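PDB 6OAW: WYL1 from Ruminococcus sp., which serves as an accessory protein that modulates the Type VI-D CRISPR-Cas system, probably working in part through its WYL domain. Local coordinates for residues Y236-C241 against S256-R261; R227-E232 against H295-P300; A209-Y214 against S260-L265; R219-I224 against L242-S247. All blocks are in the same frame, centred on the assembly; numbering follows the deposited sequence.

Contact 1 of 4, residues Y236-C241 against S256-R261; sequences YNYLVC and SYRISR
Leu239 and Tyr257 form the hydrogen-bonded pair of an antiparallel ladder, Leu239 N to Tyr257 O at 2.7 Å and Tyr257 N to Leu239 O at 3.0 Å, with Tyr238-Arg258 and Val240-Ser256 as the non-hydrogen-bonded pairs beside it. A third bond, Ile259 N to Asn237 O at 3.0 Å, carries the pairing into the short 3-10 turn at 259-260. The Arg258 side chain reaches over to Tyr238 and to Tyr236, just ahead of the partner strand. The chain bends at chi2 (-91°) and chi3 (-55°), which bring CD and NE round toward Tyr236; the guanidinium lies flat on one face of that ring, planes 13° apart, in a cation-pi stack whose closest atoms are Arg258 CZ and Tyr236 CD1 at 3.4 Å. On the way its methylene CD lies 3.7 Å from Tyr238 CE2. NH1 of Arg258 also donates to Ser260 OG at 2.9 Å, which helps to fix the rotation of the group. An alanine in place of Arg258 would probably uncover that face of Tyr236 and leave Ser260 OG without this donor. On the sheet face of Leu239 and Tyr257, Cys241 SG comes to the edge of the Tyr257 ring, 3.7 Å from CD1 of Tyr257, a sulfur-aromatic contact. Ile259 CD1 rests on Asn237 CB at 3.7 Å, while the Asn237 amide turns to Glu181 and Arg182. In this hairpin of strands 237-243 and 253-258, helix 177-184 flanks Arg258 and Ile259, helix 287-298 packs on Val240, and strand 219-230 pairs with the other side of strand 237-243.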
# COMPACT_ATOMS: atom_id res chain seq x y z
N TYR B 236 -3.99 2.19 -11.58
CA TYR B 236 -4.69 3.16 -12.45
C TYR B 236 -6.18 2.87 -12.52
O TYR B 236 -6.57 1.71 -12.34
CB TYR B 236 -4.05 3.16 -13.85
CG TYR B 236 -2.60 3.56 -13.81
CD1 TYR B 236 -2.23 4.85 -13.47
CD2 TYR B 236 -1.59 2.61 -14.02
CE1 TYR B 236 -0.89 5.22 -13.37
CE2 TYR B 236 -0.25 2.97 -13.92
CZ TYR B 236 0.10 4.27 -13.62
OH TYR B 236 1.42 4.63 -13.52
N ASN B 237 -6.97 3.92 -12.74
CA ASN B 237 -8.42 3.84 -13.04
C ASN B 237 -8.64 3.94 -14.55
O ASN B 237 -8.01 4.79 -15.20
CB ASN B 237 -9.22 4.90 -12.29
CG ASN B 237 -9.02 4.79 -10.80
OD1 ASN B 237 -9.62 3.93 -10.15
ND2 ASN B 237 -8.12 5.61 -10.27
N TYR B 238 -9.55 3.13 -15.07
CA TYR B 238 -9.93 3.06 -16.50
C TYR B 238 -11.45 3.27 -16.62
O TYR B 238 -12.21 2.69 -15.84
CB TYR B 238 -9.52 1.71 -17.10
CG TYR B 238 -8.04 1.44 -17.10
CD1 TYR B 238 -7.42 0.95 -15.96
CD2 TYR B 238 -7.24 1.71 -18.20
CE1 TYR B 238 -6.07 0.70 -15.91
CE2 TYR B 238 -5.87 1.44 -18.19
CZ TYR B 238 -5.28 0.95 -17.03
OH TYR B 238 -3.95 0.66 -16.91
N LEU B 239 -11.88 4.04 -17.61
CA LEU B 239 -13.29 4.02 -18.07
C LEU B 239 -13.42 2.93 -19.13
O LEU B 239 -12.88 3.10 -20.24
CB LEU B 239 -13.70 5.37 -18.65
CG LEU B 239 -15.09 5.38 -19.27
CD1 LEU B 239 -16.14 4.94 -18.26
CD2 LEU B 239 -15.43 6.76 -19.81
N VAL B 240 -14.08 1.82 -18.80
CA VAL B 240 -14.50 0.82 -19.81
C VAL B 240 -15.77 1.36 -20.46
O VAL B 240 -16.66 1.79 -19.75
CB VAL B 240 -14.69 -0.58 -19.21
CG1 VAL B 240 -15.14 -1.56 -20.28
CG2 VAL B 240 -13.41 -1.09 -18.56
N CYS B 241 -15.81 1.40 -21.79
CA CYS B 241 -16.87 2.13 -22.54
C CYS B 241 -16.95 1.62 -23.98
O CYS B 241 -16.11 0.81 -24.36
CB CYS B 241 -16.56 3.62 -22.54
SG CYS B 241 -14.99 3.99 -23.35
N SER B 256 -11.03 0.78 -23.36
CA SER B 256 -10.64 1.16 -21.98
C SER B 256 -9.69 2.36 -22.00
O SER B 256 -8.52 2.20 -22.46
CB SER B 256 -10.05 -0.07 -21.30
OG SER B 256 -9.63 0.22 -19.97
N TYR B 257 -10.15 3.51 -21.48
CA TYR B 257 -9.40 4.77 -21.37
C TYR B 257 -8.96 5.02 -19.92
O TYR B 257 -9.82 5.05 -19.03
CB TYR B 257 -10.25 5.96 -21.84
CG TYR B 257 -10.52 5.98 -23.31
CD1 TYR B 257 -11.54 5.22 -23.86
CD2 TYR B 257 -9.70 6.69 -24.17
CE1 TYR B 257 -11.78 5.23 -25.23
CE2 TYR B 257 -9.91 6.70 -25.53
CZ TYR B 257 -10.95 5.97 -26.06
OH TYR B 257 -11.14 5.97 -27.40
N ARG B 258 -7.67 5.28 -19.70
CA ARG B 258 -7.19 5.85 -18.40
C ARG B 258 -8.01 7.10 -18.10
O ARG B 258 -8.09 7.98 -18.99
CB ARG B 258 -5.70 6.22 -18.51
CG ARG B 258 -4.76 5.02 -18.57
CD ARG B 258 -4.29 4.60 -17.20
NE ARG B 258 -3.71 5.79 -16.60
CZ ARG B 258 -2.43 6.13 -16.60
NH1 ARG B 258 -2.08 7.28 -16.06
NH2 ARG B 258 -1.52 5.31 -17.08
N ILE B 259 -8.62 7.22 -16.92
CA ILE B 259 -9.41 8.45 -16.62
C ILE B 259 -8.48 9.66 -16.63
O ILE B 259 -8.98 10.79 -16.90
CB ILE B 259 -10.23 8.35 -15.33
CG1 ILE B 259 -9.37 8.42 -14.08
CG2 ILE B 259 -11.14 7.13 -15.35
CD1 ILE B 259 -10.18 8.43 -12.81
N SER B 260 -7.18 9.47 -16.39
CA SER B 260 -6.19 10.58 -16.38
C SER B 260 -5.92 11.11 -17.79
O SER B 260 -5.33 12.18 -17.88
CB SER B 260 -4.92 10.17 -15.67
OG SER B 260 -4.28 9.08 -16.32
N ARG B 261 -6.36 10.43 -18.86
CA ARG B 261 -6.12 10.88 -20.26
C ARG B 261 -7.42 11.36 -20.92
O ARG B 261 -7.40 11.59 -22.13
CB ARG B 261 -5.44 9.77 -21.07
CG ARG B 261 -4.19 9.17 -20.44
CD ARG B 261 -2.93 9.96 -20.73
NE ARG B 261 -2.39 9.55 -22.02
CZ ARG B 261 -1.56 8.52 -22.26
NH1 ARG B 261 -1.11 7.76 -21.27
NH2 ARG B 261 -1.17 8.26 -23.50

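Contact 2 of 4, residues R227-E232 against H295-P300; sequences RIVSDE and HLLSDP
The guanidinium of Arg227 has the methyl CD1 of Leu297 over one face, the nearest atom being NH1 of Arg227 at 3.5 Å from Leu297 CD1; this is van der Waals packing of a leucine branch on a flat cation, the two side chains crossing at about a right angle. With CG anti to the backbone N (chi1 -167°) and the chain turned only at chi3 (-62°), the arginine reaches out from its strand to the flank of the helix. The carboxylate of Asp231 is engaged within the following turn: OD1 accepts from Met235 N and OD2 from Tyr236 N. Here the C-terminal turn of helix 287-298 docks on the end of strand 219-230 mainly through side chains, with no hydrogen bond between the two segments. The other branch of Leu297, CD2, meets Val229 CG1 at 4.0 Å, so the leucine straddles Arg227 and Val229. The second methyl of the valine, CG2, faces the proline ring, 3.7 Å from Pro300 CB and 3.8 Å from Pro300 CG. Farther along, Asp231 CA passes 4.2 Å from Pro300 CG. The helix closes just before this ring: Asp299 N still bonds to His295 O at 3.0 Å, Ser298 OG turns back onto the same His295 O at 2.9 Å, and Asp299 then leaves helical geometry. Pro300 O accepts from Ser256 OG of the neighbouring hairpin, and Ile228 points away from the helix end and packs on Ile189 and Ile192 of helix 186-199.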
# COMPACT_ATOMS: atom_id res chain seq x y z
N ARG B 227 -18.41 1.35 -17.21
CA ARG B 227 -18.02 1.31 -15.78
C ARG B 227 -16.58 1.78 -15.64
O ARG B 227 -15.77 1.49 -16.56
CB ARG B 227 -18.21 -0.10 -15.21
CG ARG B 227 -18.14 -0.16 -13.69
CD ARG B 227 -18.06 -1.59 -13.15
NE ARG B 227 -19.24 -2.37 -13.51
CZ ARG B 227 -19.29 -3.71 -13.62
NH1 ARG B 227 -18.23 -4.46 -13.37
NH2 ARG B 227 -20.42 -4.28 -13.97
N ILE B 228 -16.28 2.47 -14.56
CA ILE B 228 -14.90 2.84 -14.14
C ILE B 228 -14.35 1.67 -13.32
O ILE B 228 -15.08 1.19 -12.44
CB ILE B 228 -14.89 4.17 -13.36
CG1 ILE B 228 -15.44 5.32 -14.20
CG2 ILE B 228 -13.50 4.50 -12.84
CD1 ILE B 228 -15.39 6.65 -13.47
N VAL B 229 -13.15 1.18 -13.63
CA VAL B 229 -12.52 0.08 -12.83
C VAL B 229 -11.08 0.47 -12.56
O VAL B 229 -10.54 1.29 -13.30
CB VAL B 229 -12.57 -1.28 -13.55
CG1 VAL B 229 -14.00 -1.71 -13.85
CG2 VAL B 229 -11.71 -1.25 -14.81
N SER B 230 -10.51 -0.14 -11.53
CA SER B 230 -9.06 -0.17 -11.24
C SER B 230 -8.50 -1.44 -11.84
O SER B 230 -9.23 -2.44 -11.80
CB SER B 230 -8.81 -0.23 -9.77
OG SER B 230 -9.00 1.04 -9.19
N ASP B 231 -7.22 -1.45 -12.20
CA ASP B 231 -6.48 -2.73 -12.34
C ASP B 231 -6.39 -3.42 -10.98
O ASP B 231 -6.53 -2.75 -9.96
CB ASP B 231 -5.07 -2.53 -12.92
CG ASP B 231 -4.22 -1.55 -12.14
OD1 ASP B 231 -3.69 -1.95 -11.03
OD2 ASP B 231 -4.09 -0.40 -12.61
N GLU B 232 -6.04 -4.69 -10.99
CA GLU B 232 -6.01 -5.53 -9.77
C GLU B 232 -4.88 -5.07 -8.84
O GLU B 232 -4.89 -5.53 -7.72
CB GLU B 232 -5.76 -7.00 -10.12
CG GLU B 232 -6.84 -7.64 -10.94
CD GLU B 232 -6.61 -9.13 -11.13
OE1 GLU B 232 -5.46 -9.53 -11.50
OE2 GLU B 232 -7.56 -9.90 -10.82
N HIS B 295 -14.50 -8.60 -21.30
CA HIS B 295 -13.03 -8.86 -21.42
C HIS B 295 -12.26 -7.67 -20.82
O HIS B 295 -11.37 -7.91 -19.98
CB HIS B 295 -12.67 -9.22 -22.88
CG HIS B 295 -11.22 -9.46 -23.17
ND1 HIS B 295 -10.37 -10.12 -22.29
CD2 HIS B 295 -10.48 -9.16 -24.26
CE1 HIS B 295 -9.16 -10.18 -22.82
NE2 HIS B 295 -9.20 -9.61 -24.04
N LEU B 296 -12.64 -6.42 -21.12
CA LEU B 296 -11.97 -5.19 -20.63
C LEU B 296 -12.18 -4.99 -19.12
O LEU B 296 -11.24 -4.47 -18.46
CB LEU B 296 -12.47 -4.01 -21.44
CG LEU B 296 -12.06 -4.06 -22.90
CD1 LEU B 296 -12.77 -2.98 -23.70
CD2 LEU B 296 -10.55 -3.92 -23.04
N LEU B 297 -13.35 -5.38 -18.58
CA LEU B 297 -13.60 -5.29 -17.11
C LEU B 297 -12.56 -6.15 -16.37
O LEU B 297 -12.12 -5.72 -15.29
CB LEU B 297 -15.01 -5.79 -16.75
CG LEU B 297 -16.20 -4.93 -17.20
CD1 LEU B 297 -17.49 -5.50 -16.60
CD2 LEU B 297 -16.02 -3.46 -16.84
N SER B 298 -12.20 -7.32 -16.88
CA SER B 298 -11.30 -8.25 -16.14
C SER B 298 -9.84 -7.89 -16.42
O SER B 298 -9.03 -8.04 -15.48
CB SER B 298 -11.61 -9.67 -16.43
OG SER B 298 -11.80 -9.86 -17.82
N ASP B 299 -9.51 -7.39 -17.62
CA ASP B 299 -8.16 -6.81 -17.91
C ASP B 299 -8.28 -5.44 -18.59
O ASP B 299 -8.29 -5.32 -19.81
CB ASP B 299 -7.28 -7.79 -18.68
CG ASP B 299 -5.82 -7.37 -18.60
OD1 ASP B 299 -5.56 -6.15 -18.44
OD2 ASP B 299 -4.96 -8.26 -18.61
N PRO B 300 -8.40 -4.34 -17.84
CA PRO B 300 -8.61 -3.04 -18.46
C PRO B 300 -7.35 -2.39 -19.02
O PRO B 300 -7.52 -1.36 -19.64
CB PRO B 300 -9.13 -2.16 -17.31
CG PRO B 300 -8.48 -2.79 -16.08
CD PRO B 300 -8.46 -4.28 -16.37

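Contact 3 of 4, residues A209-Y214 against S260-L265; sequences AYSNMY and SRLSGL
Arg261 grips the backbone carbonyl of Asn212 side-on, NE and NH2 of Arg261 both lying 2.9 Å from Asn212 O. The oxygen sits at the edge of the guanidinium, near its plane; NH2 approaches within the carbonyl plane of Asn212, whereas NE stands above it. Bends at chi2 and chi3 of Arg261, both -84°, fold the chain back for this grip. The same two residues are joined through the main chain, Asn212 N donating to Arg261 O at 3.2 Å, and the CB atoms of Arg261 and Met213, a selenomethionine, touch beside them. Next comes the antiparallel hydrogen-bonded pair of Tyr210 and Ser263, with Tyr210 N to Ser263 O at 2.9 Å and Ser263 N to Tyr210 O at 3.0 Å. Ser211 CB meets Leu262 CD2 at 4.0 Å on one face of this ladder, and Ala209 CB meets Leu265 CD1 at the same spacing. Gly264, at a phi of 56°, turns the chain beside the edge of the Tyr210 ring, where a side chain would be tight against CD1. In the second shell, Ser211 OG accepts from Met213 N at 3.0 Å, an ST turn that shapes the chain as it leaves the strand and probably helps to position Asn212 O. The short strand 262-263 thereby extends the sheet along strand 205-211, whose other side pairs with strand 219-230. Tyr257 of strand 253-258 packs against Ser211, Met213 and Leu262, and helix 186-199 lies against Leu265.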
# COMPACT_ATOMS: atom_id res chain seq x y z
N ALA B 209 -15.76 13.66 -25.48
CA ALA B 209 -14.62 13.85 -24.54
C ALA B 209 -13.32 14.03 -25.32
O ALA B 209 -13.25 13.62 -26.48
CB ALA B 209 -14.53 12.69 -23.60
N TYR B 210 -12.34 14.66 -24.69
CA TYR B 210 -10.99 14.86 -25.26
C TYR B 210 -10.10 13.77 -24.68
O TYR B 210 -10.16 13.54 -23.48
CB TYR B 210 -10.54 16.31 -25.03
CG TYR B 210 -11.22 17.32 -25.93
CD1 TYR B 210 -12.56 17.65 -25.78
CD2 TYR B 210 -10.53 17.94 -26.96
CE1 TYR B 210 -13.18 18.57 -26.60
CE2 TYR B 210 -11.13 18.86 -27.79
CZ TYR B 210 -12.47 19.17 -27.62
OH TYR B 210 -13.05 20.09 -28.45
N SER B 211 -9.34 13.10 -25.54
CA SER B 211 -8.46 11.95 -25.23
C SER B 211 -7.06 12.19 -25.79
O SER B 211 -6.95 12.48 -26.99
CB SER B 211 -9.01 10.67 -25.79
OG SER B 211 -8.11 9.60 -25.57
N ASN B 212 -6.04 11.99 -24.97
CA ASN B 212 -4.65 11.77 -25.46
C ASN B 212 -4.25 10.37 -24.99
O ASN B 212 -3.05 10.09 -24.80
CB ASN B 212 -3.69 12.89 -25.03
CG ASN B 212 -3.59 13.07 -23.53
OD1 ASN B 212 -4.25 12.37 -22.77
ND2 ASN B 212 -2.75 13.99 -23.10
N MSE B 213 -5.24 9.50 -24.79
CA MSE B 213 -5.01 8.06 -24.46
C MSE B 213 -4.31 7.35 -25.63
O MSE B 213 -3.39 6.56 -25.35
CB MSE B 213 -6.35 7.39 -24.17
CG MSE B 213 -6.28 5.90 -24.01
SE MSE B 213 -5.29 5.49 -22.37
CE MSE B 213 -5.16 3.52 -22.32
N TYR B 214 -4.75 7.59 -26.88
CA TYR B 214 -4.27 6.88 -28.10
C TYR B 214 -3.65 7.88 -29.10
O TYR B 214 -3.47 7.51 -30.27
CB TYR B 214 -5.41 6.06 -28.74
CG TYR B 214 -5.90 4.93 -27.86
CD1 TYR B 214 -5.01 3.96 -27.40
CD2 TYR B 214 -7.23 4.84 -27.45
CE1 TYR B 214 -5.42 2.94 -26.56
CE2 TYR B 214 -7.66 3.81 -26.61
CZ TYR B 214 -6.74 2.85 -26.19
OH TYR B 214 -7.10 1.84 -25.35
N SER B 260 -7.18 9.47 -16.39
CA SER B 260 -6.19 10.58 -16.38
C SER B 260 -5.92 11.11 -17.79
O SER B 260 -5.33 12.18 -17.88
CB SER B 260 -4.92 10.17 -15.67
OG SER B 260 -4.28 9.08 -16.32
N ARG B 261 -6.36 10.43 -18.86
CA ARG B 261 -6.12 10.88 -20.26
C ARG B 261 -7.42 11.36 -20.92
O ARG B 261 -7.40 11.59 -22.13
CB ARG B 261 -5.44 9.77 -21.07
CG ARG B 261 -4.19 9.17 -20.44
CD ARG B 261 -2.93 9.96 -20.73
NE ARG B 261 -2.39 9.55 -22.02
CZ ARG B 261 -1.56 8.52 -22.26
NH1 ARG B 261 -1.11 7.76 -21.27
NH2 ARG B 261 -1.17 8.26 -23.50
N LEU B 262 -8.51 11.53 -20.16
CA LEU B 262 -9.75 12.20 -20.63
C LEU B 262 -9.84 13.59 -20.00
O LEU B 262 -9.39 13.76 -18.87
CB LEU B 262 -10.97 11.34 -20.27
CG LEU B 262 -10.97 9.93 -20.86
CD1 LEU B 262 -12.09 9.11 -20.26
CD2 LEU B 262 -11.06 9.98 -22.37
N SER B 263 -10.47 14.53 -20.70
CA SER B 263 -10.77 15.89 -20.22
C SER B 263 -11.94 16.45 -21.05
O SER B 263 -12.34 15.80 -22.07
CB SER B 263 -9.54 16.78 -20.32
OG SER B 263 -9.09 16.90 -21.67
N GLY B 264 -12.46 17.60 -20.59
CA GLY B 264 -13.42 18.45 -21.33
C GLY B 264 -14.65 17.66 -21.71
O GLY B 264 -15.07 17.76 -22.85
N LEU B 265 -15.16 16.85 -20.77
CA LEU B 265 -16.36 16.00 -20.96
C LEU B 265 -17.59 16.90 -21.18
O LEU B 265 -17.76 17.87 -20.40
CB LEU B 265 -16.54 15.14 -19.71
CG LEU B 265 -15.79 13.81 -19.73
CD1 LEU B 265 -14.29 14.02 -19.81
CD2 LEU B 265 -16.14 13.00 -18.50

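Contact 4 of 4, residues R219-I224 against L242-S247; sequences RRIRLI and LSDEKS
Arg219 and Glu245 open the contact with a salt bridge, NH2 of Arg219 to OE2 of Glu245 at 3.1 Å, their flat groups turned nearly perpendicular; the hairpin of strands 219-230 and 237-243 is splaying apart here, beyond its last pair. The other oxygen, Glu245 OE1, is taken by Tyr257 OH. Ile221 follows, its CG2 resting on Glu245 CG at 3.8 Å. Asp244 holds Arg222 by main chain and side chain. Asp244 N donates to Arg222 O at 3.3 Å; in return the backbone N of Arg222 donates to Asp244 OD1 at 3.1 Å, and NE to Asp244 OD2 at 2.8 Å, both from above the carboxylate plane. The aspartate thus takes up a strand N-H where the chain leaves the ladder, while NH1 of the guanidinium bridges to Glu275. An alanine in place of Asp244 would probably leave the Arg222 N-H without this acceptor and NE without its charged mate. At Leu223, CD2 packs on Ser243 CB. Ser243 OG accepts from Glu245 N, an ST turn that starts the departing loop. The strands close regularly at Ile224, where Ile224 N meets Leu242 O at 2.8 Å and Leu242 N returns to Ile224 O at 2.9 Å.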
# COMPACT_ATOMS: atom_id res chain seq x y z
N ARG B 219 -7.69 14.38 -29.04
CA ARG B 219 -8.78 14.06 -30.01
C ARG B 219 -10.14 14.23 -29.31
O ARG B 219 -10.33 13.61 -28.24
CB ARG B 219 -8.66 12.62 -30.51
CG ARG B 219 -7.64 12.37 -31.62
CD ARG B 219 -7.39 10.88 -31.81
NE ARG B 219 -6.36 10.59 -32.81
CZ ARG B 219 -5.85 9.38 -33.07
NH1 ARG B 219 -4.93 9.24 -34.00
NH2 ARG B 219 -6.27 8.32 -32.41
N ARG B 220 -11.08 14.99 -29.90
CA ARG B 220 -12.50 15.01 -29.49
C ARG B 220 -13.17 13.74 -30.03
O ARG B 220 -13.31 13.64 -31.26
CB ARG B 220 -13.22 16.27 -29.98
CG ARG B 220 -14.69 16.37 -29.57
CD ARG B 220 -15.16 17.76 -29.16
NE ARG B 220 -16.45 18.19 -29.71
CZ ARG B 220 -17.52 18.58 -28.99
NH1 ARG B 220 -17.49 18.61 -27.67
NH2 ARG B 220 -18.61 18.98 -29.62
N ILE B 221 -13.54 12.83 -29.14
CA ILE B 221 -14.17 11.51 -29.45
C ILE B 221 -15.53 11.44 -28.77
O ILE B 221 -15.85 12.34 -27.96
CB ILE B 221 -13.25 10.35 -29.04
CG1 ILE B 221 -13.04 10.26 -27.53
CG2 ILE B 221 -11.92 10.45 -29.76
CD1 ILE B 221 -12.33 9.00 -27.08
N ARG B 222 -16.31 10.40 -29.10
CA ARG B 222 -17.63 10.11 -28.49
C ARG B 222 -17.48 8.84 -27.65
O ARG B 222 -16.92 7.85 -28.16
CB ARG B 222 -18.69 9.99 -29.58
CG ARG B 222 -18.93 11.30 -30.32
CD ARG B 222 -20.09 11.21 -31.29
NE ARG B 222 -19.70 10.39 -32.42
CZ ARG B 222 -20.54 9.71 -33.20
NH1 ARG B 222 -21.84 9.72 -32.96
NH2 ARG B 222 -20.07 8.99 -34.20
N LEU B 223 -17.92 8.91 -26.39
CA LEU B 223 -17.88 7.79 -25.43
C LEU B 223 -19.30 7.43 -25.02
O LEU B 223 -20.09 8.34 -24.76
CB LEU B 223 -17.11 8.20 -24.18
CG LEU B 223 -15.67 8.62 -24.40
CD1 LEU B 223 -15.07 9.07 -23.08
CD2 LEU B 223 -14.85 7.49 -25.00
N ILE B 224 -19.58 6.13 -24.91
CA ILE B 224 -20.75 5.57 -24.20
C ILE B 224 -20.20 4.86 -22.97
O ILE B 224 -19.71 3.74 -23.09
CB ILE B 224 -21.58 4.63 -25.10
CG1 ILE B 224 -21.93 5.28 -26.45
CG2 ILE B 224 -22.83 4.18 -24.35
CD1 ILE B 224 -22.56 4.34 -27.45
N LEU B 242 -17.90 2.14 -24.76
CA LEU B 242 -17.81 2.11 -26.24
C LEU B 242 -17.28 3.46 -26.70
O LEU B 242 -17.68 4.48 -26.09
CB LEU B 242 -19.16 1.80 -26.88
CG LEU B 242 -19.94 0.64 -26.27
CD1 LEU B 242 -21.11 0.26 -27.17
CD2 LEU B 242 -19.04 -0.57 -26.03
N SER B 243 -16.40 3.46 -27.70
CA SER B 243 -15.78 4.68 -28.27
C SER B 243 -15.76 4.61 -29.80
O SER B 243 -15.73 3.49 -30.35
CB SER B 243 -14.42 4.87 -27.72
OG SER B 243 -13.73 5.88 -28.43
N ASP B 244 -15.80 5.78 -30.45
CA ASP B 244 -15.76 5.91 -31.93
C ASP B 244 -14.35 6.30 -32.37
O ASP B 244 -14.16 6.65 -33.53
CB ASP B 244 -16.83 6.91 -32.40
CG ASP B 244 -16.45 8.36 -32.15
OD1 ASP B 244 -15.41 8.59 -31.49
OD2 ASP B 244 -17.16 9.26 -32.65
N GLU B 245 -13.36 6.24 -31.47
CA GLU B 245 -11.99 6.71 -31.78
C GLU B 245 -11.37 5.80 -32.84
O GLU B 245 -10.80 6.34 -33.80
CB GLU B 245 -11.12 6.78 -30.52
CG GLU B 245 -9.80 7.48 -30.77
CD GLU B 245 -8.90 7.63 -29.55
OE1 GLU B 245 -9.31 7.19 -28.47
OE2 GLU B 245 -7.80 8.20 -29.71
N LYS B 246 -11.45 4.48 -32.65
CA LYS B 246 -10.65 3.48 -33.41
C LYS B 246 -11.06 3.47 -34.89
O LYS B 246 -10.21 3.17 -35.75
CB LYS B 246 -10.76 2.10 -32.74
N SER B 247 -12.32 3.79 -35.19
CA SER B 247 -12.87 3.88 -36.56
C SER B 247 -12.92 5.35 -37.00
O SER B 247 -13.44 5.62 -38.09
CB SER B 247 -14.23 3.25 -36.62
OG SER B 247 -15.10 3.98 -35.79

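In the fold
All four contacts gather in one curled antiparallel sheet, consistent with the WYL domain of the protein. Along the chain the strands used by the contacts run 205-211, 219-230, 237-243, 253-258 and 262-263, with helix 287-298 following. Contact 1 is the hub: its centre lies about 9 Å from those of contacts 2 and 3 and about 13 Å from that of contact 4. Contacts 2 and 4 use different parts of strand 219-230, their centres about 18 Å apart. Tyr257 ties contact 1 to contacts 3 and 4, and Ser256 reaches Pro300 of contact 2. A short strand and a later helix are thus brought onto strands that are consecutive in the chain.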